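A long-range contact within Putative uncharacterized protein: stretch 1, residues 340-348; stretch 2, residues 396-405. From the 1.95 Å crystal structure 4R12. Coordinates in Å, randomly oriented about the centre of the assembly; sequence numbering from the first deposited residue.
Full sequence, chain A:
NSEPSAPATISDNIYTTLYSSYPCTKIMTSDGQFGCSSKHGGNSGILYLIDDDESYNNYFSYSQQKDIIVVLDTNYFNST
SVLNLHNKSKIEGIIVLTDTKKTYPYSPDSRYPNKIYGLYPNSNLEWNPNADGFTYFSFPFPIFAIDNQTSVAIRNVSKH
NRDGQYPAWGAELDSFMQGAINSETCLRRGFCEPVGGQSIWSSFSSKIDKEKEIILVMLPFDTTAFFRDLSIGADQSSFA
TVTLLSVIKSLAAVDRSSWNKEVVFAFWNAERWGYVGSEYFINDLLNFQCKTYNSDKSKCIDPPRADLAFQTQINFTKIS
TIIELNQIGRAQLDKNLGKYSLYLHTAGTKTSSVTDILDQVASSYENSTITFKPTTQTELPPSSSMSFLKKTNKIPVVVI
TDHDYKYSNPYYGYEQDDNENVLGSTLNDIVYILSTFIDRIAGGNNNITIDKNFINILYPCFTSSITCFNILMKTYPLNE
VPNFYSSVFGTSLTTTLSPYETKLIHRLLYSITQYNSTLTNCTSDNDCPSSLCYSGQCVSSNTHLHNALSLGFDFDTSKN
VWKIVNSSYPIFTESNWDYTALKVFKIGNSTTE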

# COMPACT_ATOMS: atom_id res chain seq x y z
N TYR A 340 -24.96 7.29 0.46
CA TYR A 340 -23.93 6.37 0.93
C TYR A 340 -23.22 6.96 2.15
O TYR A 340 -22.87 8.15 2.14
N SER A 341 -23.00 6.15 3.18
CA SER A 341 -22.42 6.65 4.43
C SER A 341 -20.92 6.48 4.51
O SER A 341 -20.40 5.39 4.27
N LEU A 342 -20.24 7.56 4.88
CA LEU A 342 -18.87 7.47 5.36
C LEU A 342 -18.90 7.76 6.84
O LEU A 342 -19.76 8.50 7.31
N TYR A 343 -17.95 7.19 7.58
CA TYR A 343 -17.98 7.23 9.03
C TYR A 343 -16.82 8.04 9.57
O TYR A 343 -15.71 7.97 9.06
N LEU A 344 -17.11 8.85 10.58
CA LEU A 344 -16.11 9.74 11.15
C LEU A 344 -15.64 9.21 12.49
O LEU A 344 -16.41 9.18 13.45
N HIS A 345 -14.39 8.76 12.56
CA HIS A 345 -13.82 8.28 13.81
C HIS A 345 -12.90 9.35 14.35
O HIS A 345 -11.88 9.66 13.73
N THR A 346 -13.24 9.90 15.51
CA THR A 346 -12.56 11.10 15.97
C THR A 346 -11.73 10.85 17.22
O THR A 346 -12.01 9.93 18.00
N ALA A 347 -10.69 11.66 17.40
CA ALA A 347 -9.88 11.62 18.61
C ALA A 347 -9.24 12.98 18.82
O ALA A 347 -9.34 13.86 17.97
N GLY A 348 -8.60 13.16 19.97
CA GLY A 348 -8.07 14.47 20.30
C GLY A 348 -9.15 15.39 20.85
O GLY A 348 -10.15 14.92 21.39
N PRO A 396 -7.59 18.21 17.08
CA PRO A 396 -8.65 17.36 16.52
C PRO A 396 -8.12 16.41 15.45
O PRO A 396 -7.39 16.81 14.53
N VAL A 397 -8.49 15.14 15.58
CA VAL A 397 -8.12 14.11 14.64
C VAL A 397 -9.40 13.47 14.11
O VAL A 397 -10.26 13.05 14.88
N VAL A 398 -9.53 13.43 12.79
CA VAL A 398 -10.69 12.83 12.15
C VAL A 398 -10.22 11.79 11.16
O VAL A 398 -9.56 12.12 10.17
N VAL A 399 -10.55 10.54 11.44
CA VAL A 399 -10.28 9.46 10.52
C VAL A 399 -11.58 9.15 9.77
O VAL A 399 -12.59 8.82 10.37
N ILE A 400 -11.54 9.30 8.45
CA ILE A 400 -12.71 9.05 7.63
C ILE A 400 -12.65 7.66 7.00
O ILE A 400 -11.69 7.35 6.30
N THR A 401 -13.66 6.82 7.25
CA THR A 401 -13.70 5.46 6.72
C THR A 401 -15.07 5.13 6.17
O THR A 401 -16.01 5.93 6.29
N ASP A 402 -15.20 3.95 5.58
CA ASP A 402 -16.48 3.49 5.05
C ASP A 402 -17.15 2.45 5.95
O ASP A 402 -18.01 1.68 5.50
N HIS A 403 -16.76 2.42 7.23
CA HIS A 403 -17.33 1.45 8.15
C HIS A 403 -17.47 2.03 9.56
O HIS A 403 -16.65 2.83 10.02
N ASP A 404 -18.51 1.59 10.26
CA ASP A 404 -18.67 1.92 11.67
C ASP A 404 -17.72 1.03 12.48
O ASP A 404 -16.73 1.51 13.05
N TYR A 405 -18.01 -0.26 12.53
CA TYR A 405 -17.11 -1.21 13.18
C TYR A 405 -16.44 -2.12 12.13
O TYR A 405 -15.44 -1.73 11.52

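Strands 340-347 and 397-401 run antiparallel, their N-to-C directions 155° apart, and the main chain satisfies itself in three hydrogen-bonded pairs. Tyr-343 N reaches Thr-401 O at 2.6 Å (177° at the hydrogen) and Thr-401 N returns to Tyr-343 O at 3.0 Å. His-345 N to Val-399 O and Val-399 N to His-345 O are both 2.8 Å. Ala-347 N to Val-397 O is 2.9 Å and Val-397 N to Ala-347 O 2.8 Å, with more bent angles of 158° and 151°.

This register places Tyr-343, His-345, Ala-347, Val-397, Val-399 and Thr-401 on one face of the sheet, and Leu-344, Thr-346, Val-398 and Ile-400 on the other. The second face is mainly apolar. Leu-344 (m, t) brings CD2 to 3.7 Å from Ile-400 CG1 and 3.9 Å from Val-398 CG1; Ile-400 is m, t and Val-398 is t. Leu-342, also m, t, starts sideways, but its CD1 comes within 4.2 Å of Ile-400 CG2.

The polar centre is His-345. With chi1 m and chi2 -112°, the end of its side chain comes nearer to stretch 2, where His-345 NE2 donates to His-403 O at 2.9 Å; the 138° angle is far from linear. His-345 NE2 also hydrogen-bonds Thr-401 OG1 at 3.0 Å. Thr-401, chi1 p, uses that same OG1 to accept from His-403 N (3.1 Å, 167°), so one hydroxyl ties the imidazole to the segment that follows the strand. His-403 points its CA-to-CB bond away, and its ND1 donates to Tyr-405 O at 2.7 Å.

Beside this cluster, Tyr-343 (m, chi2 87°) presents a ring face to Asp-404: Asp-404 CB lies 4.1 Å from the centroid of the Tyr-343 ring, 24° off the normal, a CH-pi contact. Both carboxylate oxygens of Asp-404 are hydrogen-bonded elsewhere in the structure.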

# COMPACT_ATOMS: atom_id res chain seq x y z
CB TYR A 340 -22.91 6.10 -0.19
CG TYR A 340 -23.50 5.40 -1.38
CD1 TYR A 340 -23.66 4.02 -1.40
CD2 TYR A 340 -23.89 6.12 -2.50
CE1 TYR A 340 -24.20 3.38 -2.49
CE2 TYR A 340 -24.43 5.48 -3.61
CZ TYR A 340 -24.58 4.11 -3.60
OH TYR A 340 -25.12 3.48 -4.69
CB SER A 341 -23.05 5.93 5.63
OG SER A 341 -24.45 6.01 5.61
CB LEU A 342 -17.93 8.44 4.63
CG LEU A 342 -17.64 8.11 3.17
CD1 LEU A 342 -16.79 9.23 2.51
CD2 LEU A 342 -16.94 6.74 3.01
CB TYR A 343 -17.97 5.80 9.59
CG TYR A 343 -19.28 5.10 9.34
CD1 TYR A 343 -19.50 4.41 8.16
CD2 TYR A 343 -20.31 5.17 10.27
CE1 TYR A 343 -20.73 3.78 7.92
CE2 TYR A 343 -21.52 4.56 10.04
CZ TYR A 343 -21.73 3.86 8.87
OH TYR A 343 -22.94 3.25 8.66
CB LEU A 344 -16.68 11.16 11.30
CG LEU A 344 -17.10 11.80 9.97
CD1 LEU A 344 -17.62 13.21 10.21
CD2 LEU A 344 -15.95 11.81 8.95
CB HIS A 345 -13.06 6.96 13.58
CG HIS A 345 -13.86 5.92 12.86
ND1 HIS A 345 -14.30 4.77 13.47
CD2 HIS A 345 -14.34 5.89 11.59
CE1 HIS A 345 -15.00 4.05 12.60
NE2 HIS A 345 -15.04 4.71 11.46
CB THR A 346 -13.58 12.24 16.27
OG1 THR A 346 -14.54 11.80 17.24
CG2 THR A 346 -14.33 12.63 15.00
CB ALA A 347 -8.83 10.52 18.51
CB PRO A 396 -9.63 18.38 15.93
CG PRO A 396 -8.80 19.59 15.66
CD PRO A 396 -7.79 19.63 16.75
CB VAL A 397 -7.23 13.04 15.28
CG1 VAL A 397 -6.99 11.89 14.31
CG2 VAL A 397 -5.90 13.66 15.75
CB VAL A 398 -11.56 13.87 11.42
CG1 VAL A 398 -12.76 13.18 10.79
CG2 VAL A 398 -12.01 14.99 12.39
CB VAL A 399 -9.76 8.20 11.25
CG1 VAL A 399 -9.43 7.10 10.27
CG2 VAL A 399 -8.53 8.56 12.09
CB ILE A 400 -12.83 10.11 6.50
CG1 ILE A 400 -12.80 11.53 7.09
CG2 ILE A 400 -14.08 9.87 5.67
CD1 ILE A 400 -12.97 12.66 6.04
CB THR A 401 -13.37 4.39 7.81
OG1 THR A 401 -14.55 4.11 8.58
CG2 THR A 401 -12.25 4.85 8.75
CB ASP A 402 -16.32 2.92 3.64
CG ASP A 402 -15.29 1.82 3.56
OD1 ASP A 402 -14.91 1.26 4.62
OD2 ASP A 402 -14.85 1.53 2.42
CB HIS A 403 -16.47 0.19 8.21
CG HIS A 403 -15.04 0.46 8.59
ND1 HIS A 403 -14.56 0.28 9.87
CD2 HIS A 403 -14.01 0.96 7.88
CE1 HIS A 403 -13.29 0.63 9.92
NE2 HIS A 403 -12.93 1.05 8.72
CB ASP A 404 -20.12 1.73 12.11
CG ASP A 404 -20.30 1.82 13.64
OD1 ASP A 404 -19.45 2.46 14.30
OD2 ASP A 404 -21.27 1.25 14.16
CB TYR A 405 -17.88 -2.02 14.24
CG TYR A 405 -17.05 -3.02 15.03
CD1 TYR A 405 -15.66 -2.99 15.01
CD2 TYR A 405 -17.66 -4.02 15.79
CE1 TYR A 405 -14.90 -3.91 15.72
CE2 TYR A 405 -16.91 -4.95 16.51
CZ TYR A 405 -15.53 -4.89 16.46
OH TYR A 405 -14.77 -5.80 17.16